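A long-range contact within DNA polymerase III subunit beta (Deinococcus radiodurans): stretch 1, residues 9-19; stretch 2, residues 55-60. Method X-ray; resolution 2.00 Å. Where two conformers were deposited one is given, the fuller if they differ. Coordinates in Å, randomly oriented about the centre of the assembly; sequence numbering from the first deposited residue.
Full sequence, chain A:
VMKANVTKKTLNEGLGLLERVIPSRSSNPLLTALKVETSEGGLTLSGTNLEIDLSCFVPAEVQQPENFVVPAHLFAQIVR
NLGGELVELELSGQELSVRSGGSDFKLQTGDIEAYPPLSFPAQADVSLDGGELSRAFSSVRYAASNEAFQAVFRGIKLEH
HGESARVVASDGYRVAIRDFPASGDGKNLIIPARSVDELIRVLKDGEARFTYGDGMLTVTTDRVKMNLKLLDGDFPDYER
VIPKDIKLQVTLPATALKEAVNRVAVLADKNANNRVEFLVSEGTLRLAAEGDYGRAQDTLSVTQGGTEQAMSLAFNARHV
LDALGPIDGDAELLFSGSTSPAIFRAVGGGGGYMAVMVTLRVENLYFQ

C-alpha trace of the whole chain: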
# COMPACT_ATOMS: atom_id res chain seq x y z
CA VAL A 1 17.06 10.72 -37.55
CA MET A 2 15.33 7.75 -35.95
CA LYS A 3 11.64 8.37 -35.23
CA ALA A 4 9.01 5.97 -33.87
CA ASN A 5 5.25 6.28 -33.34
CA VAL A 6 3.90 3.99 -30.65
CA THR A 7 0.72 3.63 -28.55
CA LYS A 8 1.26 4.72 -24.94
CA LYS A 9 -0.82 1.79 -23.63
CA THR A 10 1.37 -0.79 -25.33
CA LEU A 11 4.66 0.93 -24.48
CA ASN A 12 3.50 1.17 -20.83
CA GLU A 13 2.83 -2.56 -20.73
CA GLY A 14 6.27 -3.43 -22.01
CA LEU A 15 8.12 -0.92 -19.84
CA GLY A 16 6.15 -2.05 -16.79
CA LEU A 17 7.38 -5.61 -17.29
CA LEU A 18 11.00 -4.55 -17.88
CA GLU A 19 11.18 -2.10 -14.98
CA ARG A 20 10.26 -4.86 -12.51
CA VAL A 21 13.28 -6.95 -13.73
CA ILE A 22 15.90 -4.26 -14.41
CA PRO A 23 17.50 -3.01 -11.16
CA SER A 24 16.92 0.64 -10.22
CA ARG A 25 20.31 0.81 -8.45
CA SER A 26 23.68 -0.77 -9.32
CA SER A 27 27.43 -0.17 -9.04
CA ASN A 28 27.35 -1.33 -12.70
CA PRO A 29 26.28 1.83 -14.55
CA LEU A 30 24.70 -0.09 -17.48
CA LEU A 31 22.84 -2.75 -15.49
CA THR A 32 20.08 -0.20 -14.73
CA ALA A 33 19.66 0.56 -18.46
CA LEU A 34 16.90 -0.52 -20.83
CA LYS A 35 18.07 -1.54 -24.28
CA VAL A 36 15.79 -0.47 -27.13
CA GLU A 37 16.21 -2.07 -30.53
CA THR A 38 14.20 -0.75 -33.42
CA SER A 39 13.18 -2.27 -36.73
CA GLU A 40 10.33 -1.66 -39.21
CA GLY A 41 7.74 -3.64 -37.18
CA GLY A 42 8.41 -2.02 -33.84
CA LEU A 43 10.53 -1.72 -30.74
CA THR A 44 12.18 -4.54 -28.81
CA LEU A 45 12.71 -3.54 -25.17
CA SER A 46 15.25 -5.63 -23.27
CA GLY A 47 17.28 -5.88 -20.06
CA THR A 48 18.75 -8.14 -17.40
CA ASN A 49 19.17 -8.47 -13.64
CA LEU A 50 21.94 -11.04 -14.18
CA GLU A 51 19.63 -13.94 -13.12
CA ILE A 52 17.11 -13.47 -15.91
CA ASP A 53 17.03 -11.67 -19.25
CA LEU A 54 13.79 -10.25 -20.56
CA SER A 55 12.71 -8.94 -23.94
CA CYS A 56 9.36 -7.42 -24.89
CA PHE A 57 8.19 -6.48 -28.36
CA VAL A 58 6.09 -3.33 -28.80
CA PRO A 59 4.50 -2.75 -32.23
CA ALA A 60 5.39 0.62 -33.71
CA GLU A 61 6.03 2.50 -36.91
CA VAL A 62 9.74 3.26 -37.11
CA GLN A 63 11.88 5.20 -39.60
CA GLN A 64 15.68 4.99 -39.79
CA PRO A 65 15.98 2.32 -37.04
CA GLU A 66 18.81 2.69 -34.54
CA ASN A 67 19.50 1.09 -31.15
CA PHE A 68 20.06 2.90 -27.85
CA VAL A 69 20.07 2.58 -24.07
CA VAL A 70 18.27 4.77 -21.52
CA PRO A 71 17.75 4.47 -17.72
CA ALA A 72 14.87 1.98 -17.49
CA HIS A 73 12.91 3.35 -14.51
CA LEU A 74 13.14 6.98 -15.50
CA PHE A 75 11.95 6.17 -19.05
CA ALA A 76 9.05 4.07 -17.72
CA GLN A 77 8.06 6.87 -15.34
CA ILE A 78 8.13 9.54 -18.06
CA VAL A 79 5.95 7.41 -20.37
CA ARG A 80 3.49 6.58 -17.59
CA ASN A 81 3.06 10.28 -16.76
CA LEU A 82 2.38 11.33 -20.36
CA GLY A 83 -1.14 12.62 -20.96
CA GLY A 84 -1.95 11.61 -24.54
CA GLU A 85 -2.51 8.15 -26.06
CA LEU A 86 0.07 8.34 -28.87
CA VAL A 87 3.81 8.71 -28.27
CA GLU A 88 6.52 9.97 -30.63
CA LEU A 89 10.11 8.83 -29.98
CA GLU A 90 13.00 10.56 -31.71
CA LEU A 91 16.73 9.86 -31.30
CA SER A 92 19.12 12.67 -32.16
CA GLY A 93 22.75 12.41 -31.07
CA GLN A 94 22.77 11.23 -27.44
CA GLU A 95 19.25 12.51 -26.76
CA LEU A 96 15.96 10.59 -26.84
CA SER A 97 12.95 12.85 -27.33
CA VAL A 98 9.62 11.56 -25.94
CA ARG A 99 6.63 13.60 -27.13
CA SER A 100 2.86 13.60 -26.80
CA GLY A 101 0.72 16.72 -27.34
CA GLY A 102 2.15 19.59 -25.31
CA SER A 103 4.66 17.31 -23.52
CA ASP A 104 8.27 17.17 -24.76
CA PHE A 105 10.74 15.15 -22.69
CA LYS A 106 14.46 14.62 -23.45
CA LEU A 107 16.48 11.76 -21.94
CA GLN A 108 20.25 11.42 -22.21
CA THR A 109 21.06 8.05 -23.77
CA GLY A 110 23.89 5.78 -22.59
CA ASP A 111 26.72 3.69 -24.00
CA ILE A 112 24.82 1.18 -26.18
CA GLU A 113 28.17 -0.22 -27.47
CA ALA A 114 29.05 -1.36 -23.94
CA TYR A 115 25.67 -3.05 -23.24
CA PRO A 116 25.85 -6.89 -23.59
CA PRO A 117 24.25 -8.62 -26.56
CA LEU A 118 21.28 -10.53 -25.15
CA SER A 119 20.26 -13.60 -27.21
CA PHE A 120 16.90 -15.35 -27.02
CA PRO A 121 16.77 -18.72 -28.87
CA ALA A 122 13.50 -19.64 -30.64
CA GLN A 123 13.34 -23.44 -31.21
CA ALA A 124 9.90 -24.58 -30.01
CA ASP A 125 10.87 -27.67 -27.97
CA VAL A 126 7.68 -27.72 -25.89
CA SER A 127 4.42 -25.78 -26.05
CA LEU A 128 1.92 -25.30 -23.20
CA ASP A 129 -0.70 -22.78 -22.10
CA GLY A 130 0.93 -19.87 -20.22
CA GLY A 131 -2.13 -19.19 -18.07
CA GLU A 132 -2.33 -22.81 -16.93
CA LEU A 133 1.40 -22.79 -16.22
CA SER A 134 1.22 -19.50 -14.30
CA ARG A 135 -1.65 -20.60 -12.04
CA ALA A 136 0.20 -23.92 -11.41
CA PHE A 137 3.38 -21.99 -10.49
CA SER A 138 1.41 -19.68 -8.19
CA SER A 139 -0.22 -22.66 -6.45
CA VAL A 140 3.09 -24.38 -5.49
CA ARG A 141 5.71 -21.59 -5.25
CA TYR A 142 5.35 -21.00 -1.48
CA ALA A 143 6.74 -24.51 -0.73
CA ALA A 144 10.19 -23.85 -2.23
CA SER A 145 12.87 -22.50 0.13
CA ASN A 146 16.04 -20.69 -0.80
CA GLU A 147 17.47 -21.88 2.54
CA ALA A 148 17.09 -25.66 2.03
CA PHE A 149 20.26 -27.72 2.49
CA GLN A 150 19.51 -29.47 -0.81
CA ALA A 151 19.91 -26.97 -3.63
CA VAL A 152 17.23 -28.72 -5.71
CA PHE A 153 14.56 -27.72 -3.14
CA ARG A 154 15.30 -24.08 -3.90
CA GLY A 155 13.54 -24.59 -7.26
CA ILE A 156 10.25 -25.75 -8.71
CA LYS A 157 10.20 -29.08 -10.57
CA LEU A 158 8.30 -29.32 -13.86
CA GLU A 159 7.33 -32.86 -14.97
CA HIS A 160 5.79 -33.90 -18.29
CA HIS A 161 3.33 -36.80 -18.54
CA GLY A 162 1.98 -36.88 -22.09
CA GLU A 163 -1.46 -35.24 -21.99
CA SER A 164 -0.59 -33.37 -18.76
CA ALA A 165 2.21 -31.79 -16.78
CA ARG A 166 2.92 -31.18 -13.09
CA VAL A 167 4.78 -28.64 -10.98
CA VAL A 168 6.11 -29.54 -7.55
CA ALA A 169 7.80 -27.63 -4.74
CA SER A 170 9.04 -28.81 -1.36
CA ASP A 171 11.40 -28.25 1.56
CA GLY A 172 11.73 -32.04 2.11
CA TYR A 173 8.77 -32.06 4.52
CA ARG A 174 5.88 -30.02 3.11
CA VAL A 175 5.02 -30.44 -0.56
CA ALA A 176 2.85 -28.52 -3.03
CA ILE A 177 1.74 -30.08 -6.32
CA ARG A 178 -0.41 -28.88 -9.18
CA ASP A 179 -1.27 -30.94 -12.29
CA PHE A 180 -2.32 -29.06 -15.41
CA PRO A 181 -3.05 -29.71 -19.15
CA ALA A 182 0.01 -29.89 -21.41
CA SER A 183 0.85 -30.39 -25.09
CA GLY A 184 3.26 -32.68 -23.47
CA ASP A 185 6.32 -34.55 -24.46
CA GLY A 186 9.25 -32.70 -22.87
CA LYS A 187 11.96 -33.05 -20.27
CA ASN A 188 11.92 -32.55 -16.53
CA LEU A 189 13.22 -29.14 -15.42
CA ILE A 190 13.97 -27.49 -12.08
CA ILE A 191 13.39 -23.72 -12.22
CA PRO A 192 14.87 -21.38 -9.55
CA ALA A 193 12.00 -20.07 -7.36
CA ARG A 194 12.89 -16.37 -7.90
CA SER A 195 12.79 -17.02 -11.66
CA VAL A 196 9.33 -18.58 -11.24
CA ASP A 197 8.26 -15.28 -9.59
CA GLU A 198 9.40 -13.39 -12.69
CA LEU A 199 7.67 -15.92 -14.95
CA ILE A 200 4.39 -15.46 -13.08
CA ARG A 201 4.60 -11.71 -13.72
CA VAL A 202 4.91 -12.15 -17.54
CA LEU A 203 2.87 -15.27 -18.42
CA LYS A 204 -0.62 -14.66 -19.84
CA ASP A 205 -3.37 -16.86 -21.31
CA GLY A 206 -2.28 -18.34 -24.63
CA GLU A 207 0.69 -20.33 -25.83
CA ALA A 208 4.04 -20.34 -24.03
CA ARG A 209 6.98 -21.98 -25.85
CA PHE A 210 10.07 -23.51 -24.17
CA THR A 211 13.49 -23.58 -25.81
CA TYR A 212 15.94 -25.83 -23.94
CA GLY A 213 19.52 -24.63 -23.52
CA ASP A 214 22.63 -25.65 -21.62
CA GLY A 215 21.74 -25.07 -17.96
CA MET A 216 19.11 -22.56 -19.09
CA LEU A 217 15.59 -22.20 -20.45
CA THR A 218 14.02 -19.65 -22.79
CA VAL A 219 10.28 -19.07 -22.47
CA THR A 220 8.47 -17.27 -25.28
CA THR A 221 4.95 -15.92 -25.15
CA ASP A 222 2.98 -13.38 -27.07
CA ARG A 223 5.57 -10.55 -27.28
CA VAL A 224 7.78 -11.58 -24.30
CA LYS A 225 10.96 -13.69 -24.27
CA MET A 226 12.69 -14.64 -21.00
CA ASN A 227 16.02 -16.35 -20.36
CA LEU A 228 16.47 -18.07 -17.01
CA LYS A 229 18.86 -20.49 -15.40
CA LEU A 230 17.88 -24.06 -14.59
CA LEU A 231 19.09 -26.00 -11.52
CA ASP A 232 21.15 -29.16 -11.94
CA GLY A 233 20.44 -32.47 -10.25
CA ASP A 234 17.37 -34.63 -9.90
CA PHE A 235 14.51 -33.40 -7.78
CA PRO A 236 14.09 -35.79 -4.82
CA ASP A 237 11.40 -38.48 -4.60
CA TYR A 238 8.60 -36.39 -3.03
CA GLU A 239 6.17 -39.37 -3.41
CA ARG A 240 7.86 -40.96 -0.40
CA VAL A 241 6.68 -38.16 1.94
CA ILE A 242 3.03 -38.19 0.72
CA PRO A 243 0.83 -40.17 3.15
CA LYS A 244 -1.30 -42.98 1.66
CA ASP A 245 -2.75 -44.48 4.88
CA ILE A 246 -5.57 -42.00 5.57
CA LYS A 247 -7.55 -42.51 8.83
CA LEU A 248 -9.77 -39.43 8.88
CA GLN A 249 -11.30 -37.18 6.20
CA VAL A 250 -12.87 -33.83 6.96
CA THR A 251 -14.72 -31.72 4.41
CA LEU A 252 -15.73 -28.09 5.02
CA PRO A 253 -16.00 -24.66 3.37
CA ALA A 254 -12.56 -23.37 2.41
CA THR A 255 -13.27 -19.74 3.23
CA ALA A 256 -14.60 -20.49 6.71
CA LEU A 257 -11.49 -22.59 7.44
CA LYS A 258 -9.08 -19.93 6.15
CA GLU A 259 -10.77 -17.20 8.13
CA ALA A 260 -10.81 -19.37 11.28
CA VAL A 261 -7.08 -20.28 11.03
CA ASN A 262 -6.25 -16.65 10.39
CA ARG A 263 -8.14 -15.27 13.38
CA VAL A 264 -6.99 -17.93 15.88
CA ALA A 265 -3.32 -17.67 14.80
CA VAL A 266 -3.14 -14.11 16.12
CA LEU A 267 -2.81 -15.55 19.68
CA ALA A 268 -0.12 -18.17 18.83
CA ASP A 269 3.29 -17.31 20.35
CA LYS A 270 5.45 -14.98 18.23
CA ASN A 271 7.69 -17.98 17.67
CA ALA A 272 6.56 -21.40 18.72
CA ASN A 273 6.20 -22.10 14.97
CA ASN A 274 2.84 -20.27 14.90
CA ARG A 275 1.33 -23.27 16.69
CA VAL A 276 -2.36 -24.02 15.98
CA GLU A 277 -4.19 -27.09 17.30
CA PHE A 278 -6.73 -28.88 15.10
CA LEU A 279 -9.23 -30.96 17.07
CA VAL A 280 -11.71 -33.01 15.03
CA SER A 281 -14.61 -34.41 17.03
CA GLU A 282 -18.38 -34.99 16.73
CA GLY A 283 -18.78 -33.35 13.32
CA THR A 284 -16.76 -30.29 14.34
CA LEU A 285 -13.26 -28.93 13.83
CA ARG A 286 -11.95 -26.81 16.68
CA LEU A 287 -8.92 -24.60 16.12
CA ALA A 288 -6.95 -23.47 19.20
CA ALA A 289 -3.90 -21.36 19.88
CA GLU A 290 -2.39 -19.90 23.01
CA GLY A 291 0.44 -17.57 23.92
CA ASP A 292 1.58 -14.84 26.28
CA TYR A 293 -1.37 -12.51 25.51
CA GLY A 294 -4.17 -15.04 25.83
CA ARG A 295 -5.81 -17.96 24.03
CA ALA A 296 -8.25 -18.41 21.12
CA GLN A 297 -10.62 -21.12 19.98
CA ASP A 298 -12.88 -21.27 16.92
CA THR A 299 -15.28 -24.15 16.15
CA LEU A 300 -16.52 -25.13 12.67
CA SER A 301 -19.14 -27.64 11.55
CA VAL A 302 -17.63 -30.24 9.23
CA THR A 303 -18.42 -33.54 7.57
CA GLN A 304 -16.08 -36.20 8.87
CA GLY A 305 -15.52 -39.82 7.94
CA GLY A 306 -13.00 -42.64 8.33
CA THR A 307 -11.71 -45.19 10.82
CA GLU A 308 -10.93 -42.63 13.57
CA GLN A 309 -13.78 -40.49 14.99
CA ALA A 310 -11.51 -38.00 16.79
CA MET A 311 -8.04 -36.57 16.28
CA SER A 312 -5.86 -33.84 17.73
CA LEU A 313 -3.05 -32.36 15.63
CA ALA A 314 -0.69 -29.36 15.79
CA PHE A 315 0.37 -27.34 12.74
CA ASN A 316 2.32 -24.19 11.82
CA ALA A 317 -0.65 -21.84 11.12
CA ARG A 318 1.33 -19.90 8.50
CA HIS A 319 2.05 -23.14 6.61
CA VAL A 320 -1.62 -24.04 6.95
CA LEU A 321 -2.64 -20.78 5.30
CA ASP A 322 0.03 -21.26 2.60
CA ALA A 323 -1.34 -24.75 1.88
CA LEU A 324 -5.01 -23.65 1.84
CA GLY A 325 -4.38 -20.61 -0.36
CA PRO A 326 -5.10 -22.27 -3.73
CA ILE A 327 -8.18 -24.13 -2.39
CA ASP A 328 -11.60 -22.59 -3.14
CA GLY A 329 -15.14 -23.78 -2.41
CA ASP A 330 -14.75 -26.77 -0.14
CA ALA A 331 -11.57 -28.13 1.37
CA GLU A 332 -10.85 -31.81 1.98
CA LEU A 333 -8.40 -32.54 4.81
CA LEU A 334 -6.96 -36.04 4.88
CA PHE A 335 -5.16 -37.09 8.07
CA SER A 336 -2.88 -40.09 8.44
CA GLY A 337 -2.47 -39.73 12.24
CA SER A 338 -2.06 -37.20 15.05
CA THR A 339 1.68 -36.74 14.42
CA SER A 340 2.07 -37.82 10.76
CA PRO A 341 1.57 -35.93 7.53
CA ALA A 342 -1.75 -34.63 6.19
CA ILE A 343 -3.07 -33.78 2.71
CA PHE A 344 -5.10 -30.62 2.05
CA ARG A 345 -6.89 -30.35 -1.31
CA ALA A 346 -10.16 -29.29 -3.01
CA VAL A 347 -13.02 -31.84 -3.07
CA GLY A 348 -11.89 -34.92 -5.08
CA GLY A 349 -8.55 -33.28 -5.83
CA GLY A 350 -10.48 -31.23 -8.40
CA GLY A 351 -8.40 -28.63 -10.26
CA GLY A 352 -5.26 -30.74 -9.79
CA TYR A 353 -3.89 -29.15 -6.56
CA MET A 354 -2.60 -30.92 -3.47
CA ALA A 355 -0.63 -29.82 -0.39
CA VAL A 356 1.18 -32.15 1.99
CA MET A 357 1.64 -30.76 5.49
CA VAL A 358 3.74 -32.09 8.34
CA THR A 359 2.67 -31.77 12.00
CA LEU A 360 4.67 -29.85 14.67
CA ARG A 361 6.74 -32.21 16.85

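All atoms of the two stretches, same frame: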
# COMPACT_ATOMS: atom_id res chain seq x y z
N LYS A 9 -0.32 2.96 -24.35
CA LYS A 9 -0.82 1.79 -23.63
C LYS A 9 0.11 0.59 -23.80
O LYS A 9 0.47 -0.08 -22.83
CB LYS A 9 -2.22 1.42 -24.11
CG LYS A 9 -2.79 0.15 -23.45
CD LYS A 9 -4.23 -0.09 -23.86
CE LYS A 9 -4.59 -1.57 -23.77
NZ LYS A 9 -4.05 -2.21 -22.53
N THR A 10 0.55 0.37 -25.03
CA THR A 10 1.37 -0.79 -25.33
C THR A 10 2.79 -0.57 -24.81
O THR A 10 3.40 -1.49 -24.26
CB THR A 10 1.39 -1.08 -26.85
OG1 THR A 10 0.11 -0.81 -27.42
CG2 THR A 10 1.68 -2.54 -27.08
N LEU A 11 3.32 0.63 -24.99
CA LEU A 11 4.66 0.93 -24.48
C LEU A 11 4.69 0.83 -22.95
O LEU A 11 5.66 0.33 -22.39
CB LEU A 11 5.13 2.30 -24.96
CG LEU A 11 6.56 2.75 -24.62
CD1 LEU A 11 7.67 1.84 -25.18
CD2 LEU A 11 6.69 4.15 -25.16
N ASN A 12 3.65 1.33 -22.29
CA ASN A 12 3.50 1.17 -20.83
C ASN A 12 3.54 -0.27 -20.39
O ASN A 12 4.17 -0.59 -19.37
CB ASN A 12 2.17 1.75 -20.33
CG ASN A 12 2.24 3.20 -20.01
OD1 ASN A 12 3.33 3.78 -19.85
ND2 ASN A 12 1.06 3.82 -19.88
N GLU A 13 2.85 -1.14 -21.10
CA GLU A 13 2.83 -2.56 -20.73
C GLU A 13 4.21 -3.16 -20.78
O GLU A 13 4.63 -3.82 -19.84
CB GLU A 13 1.90 -3.36 -21.63
CG GLU A 13 0.44 -3.19 -21.28
CD GLU A 13 -0.47 -4.02 -22.15
OE1 GLU A 13 -0.10 -5.18 -22.47
OE2 GLU A 13 -1.54 -3.51 -22.53
N GLY A 14 4.94 -2.89 -21.86
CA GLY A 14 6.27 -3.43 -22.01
C GLY A 14 7.23 -2.89 -20.96
O GLY A 14 8.00 -3.64 -20.36
N LEU A 15 7.21 -1.57 -20.78
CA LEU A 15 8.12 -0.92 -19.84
C LEU A 15 7.84 -1.34 -18.41
O LEU A 15 8.78 -1.47 -17.61
CB LEU A 15 8.04 0.60 -19.97
CG LEU A 15 8.62 1.22 -21.23
CD1 LEU A 15 8.28 2.71 -21.31
CD2 LEU A 15 10.13 0.98 -21.31
N GLY A 16 6.57 -1.55 -18.10
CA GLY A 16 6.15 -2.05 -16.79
C GLY A 16 6.75 -3.41 -16.47
O GLY A 16 7.16 -3.67 -15.34
N LEU A 17 6.79 -4.29 -17.47
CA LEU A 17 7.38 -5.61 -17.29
C LEU A 17 8.89 -5.49 -17.09
O LEU A 17 9.46 -6.12 -16.20
CB LEU A 17 7.06 -6.52 -18.48
CG LEU A 17 5.60 -6.95 -18.70
CD1 LEU A 17 5.47 -7.68 -20.03
CD2 LEU A 17 5.03 -7.81 -17.57
N LEU A 18 9.54 -4.68 -17.92
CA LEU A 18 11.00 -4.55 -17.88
C LEU A 18 11.49 -3.83 -16.63
O LEU A 18 12.51 -4.22 -16.07
CB LEU A 18 11.53 -3.85 -19.13
CG LEU A 18 11.69 -4.88 -20.24
CD1 LEU A 18 11.45 -4.29 -21.61
CD2 LEU A 18 13.03 -5.58 -20.12
N GLU A 19 10.76 -2.83 -16.16
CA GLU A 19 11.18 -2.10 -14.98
C GLU A 19 11.12 -2.94 -13.70
O GLU A 19 11.84 -2.66 -12.75
CB GLU A 19 10.42 -0.78 -14.82
CG GLU A 19 9.09 -0.86 -14.10
CD GLU A 19 8.46 0.50 -13.88
OE1 GLU A 19 7.22 0.59 -13.97
OE2 GLU A 19 9.17 1.49 -13.62
N SER A 55 12.91 -9.69 -22.73
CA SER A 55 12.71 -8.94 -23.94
C SER A 55 11.22 -8.82 -24.18
O SER A 55 10.49 -9.80 -24.04
CB SER A 55 13.35 -9.67 -25.10
OG SER A 55 13.38 -8.84 -26.23
N CYS A 56 10.76 -7.63 -24.55
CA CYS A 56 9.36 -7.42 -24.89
C CYS A 56 9.25 -6.64 -26.18
O CYS A 56 9.89 -5.59 -26.35
CB CYS A 56 8.63 -6.65 -23.78
SG CYS A 56 6.83 -6.67 -24.03
N PHE A 57 8.43 -7.15 -27.09
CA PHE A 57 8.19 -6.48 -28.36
C PHE A 57 6.99 -5.53 -28.26
O PHE A 57 5.93 -5.91 -27.77
CB PHE A 57 7.93 -7.50 -29.46
CG PHE A 57 7.63 -6.89 -30.80
CD1 PHE A 57 8.66 -6.37 -31.59
CD2 PHE A 57 6.33 -6.85 -31.30
CE1 PHE A 57 8.39 -5.82 -32.83
CE2 PHE A 57 6.06 -6.30 -32.54
CZ PHE A 57 7.10 -5.78 -33.31
N VAL A 58 7.16 -4.30 -28.73
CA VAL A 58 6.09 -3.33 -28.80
C VAL A 58 5.91 -2.89 -30.25
O VAL A 58 6.81 -2.27 -30.83
CB VAL A 58 6.41 -2.11 -27.91
CG1 VAL A 58 5.32 -1.05 -28.02
CG2 VAL A 58 6.61 -2.56 -26.45
N PRO A 59 4.74 -3.20 -30.85
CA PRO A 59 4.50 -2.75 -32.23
C PRO A 59 4.58 -1.25 -32.38
O PRO A 59 4.13 -0.51 -31.50
CB PRO A 59 3.08 -3.26 -32.53
CG PRO A 59 2.92 -4.46 -31.65
CD PRO A 59 3.70 -4.14 -30.39
N ALA A 60 5.19 -0.79 -33.47
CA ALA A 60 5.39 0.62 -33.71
C ALA A 60 5.72 0.87 -35.16
O ALA A 60 6.15 -0.04 -35.87
CB ALA A 60 6.54 1.14 -32.84

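The contact packs a helix, residues 9-19, against a strand that includes residues 55-59. Their axes run nearly antiparallel, at 172° between N-to-C directions, and approach to 8.3 Å. Walking forward along the helix therefore means walking backward along the strand: Leu-11 lies nearest Val-58 by CA-CA distance (6.2 Å), Gly-14 nearest Cys-56 (5.8 Å) and Leu-18 nearest Ser-55 (7.7 Å). No hydrogen bond crosses between the stretches, and the 306 Å² buried, both sides summed, rests on van der Waals packing.

Lys-9 takes no part in the contact. Its NZ lies 2.8 Å from Glu-13 OE2, a hydrogen-bonded salt bridge spanning one helical turn on an exposed part of the helix.

Thr-10 opens the contact proper. Its CA-to-CB bond points toward the strand, and with chi1 at -37° (m) its methyl CG2 sits 4.0 Å from Val-58 CG1 and 4.2 Å from Pro-59 CD. The backbone also takes part: Thr-10 O is 4.0 Å from Val-58 CG2, while accepting the helical hydrogen bond from Gly-14 N at 3.2 Å. Leu-11 points sideways, and its closest atom to the strand is again backbone, N at 4.0 Å from Val-58 CG1. Both methyls of Val-58 thus rest on helix backbone, CG2 on Thr-10 O and CG1 on Leu-11 N; CG1 also meets the Thr-10 methyl.

Asn-12 points away, and Glu-13 points sideways without making a contact.

At Gly-14 the strand meets bare backbone. Gly-14 CA is 3.9 Å from Cys-56 SG, and this is where the paired CA atoms come closest. An ideal CB placed here would point toward the strand and lie 3.1 Å from Val-58 CG2, a tight approach, and 3.6 Å from Cys-56 SG. The absence of a side chain leaves room for these two strand side chains at the observed spacing.

Leu-15 points away, and Gly-16 has no strand atom within reach. One turn beyond Gly-14, Leu-17 and Leu-18 both point toward the strand and both meet Cys-56, Leu-17 through CD1 at 4.3 Å from SG and Leu-18 through CD1 at 4.3 Å from CB. Leu-17 has chi angles of -67° and 172° (m, t), whereas Leu-18 has chi2 at 148°, between wells. Glu-19 is out of reach.

The strand's alternation explains the short list of partners: Cys-56 and Val-58 point toward the helix, covered by 61 and 66 Å² respectively, while Ser-55 and Phe-57 point away.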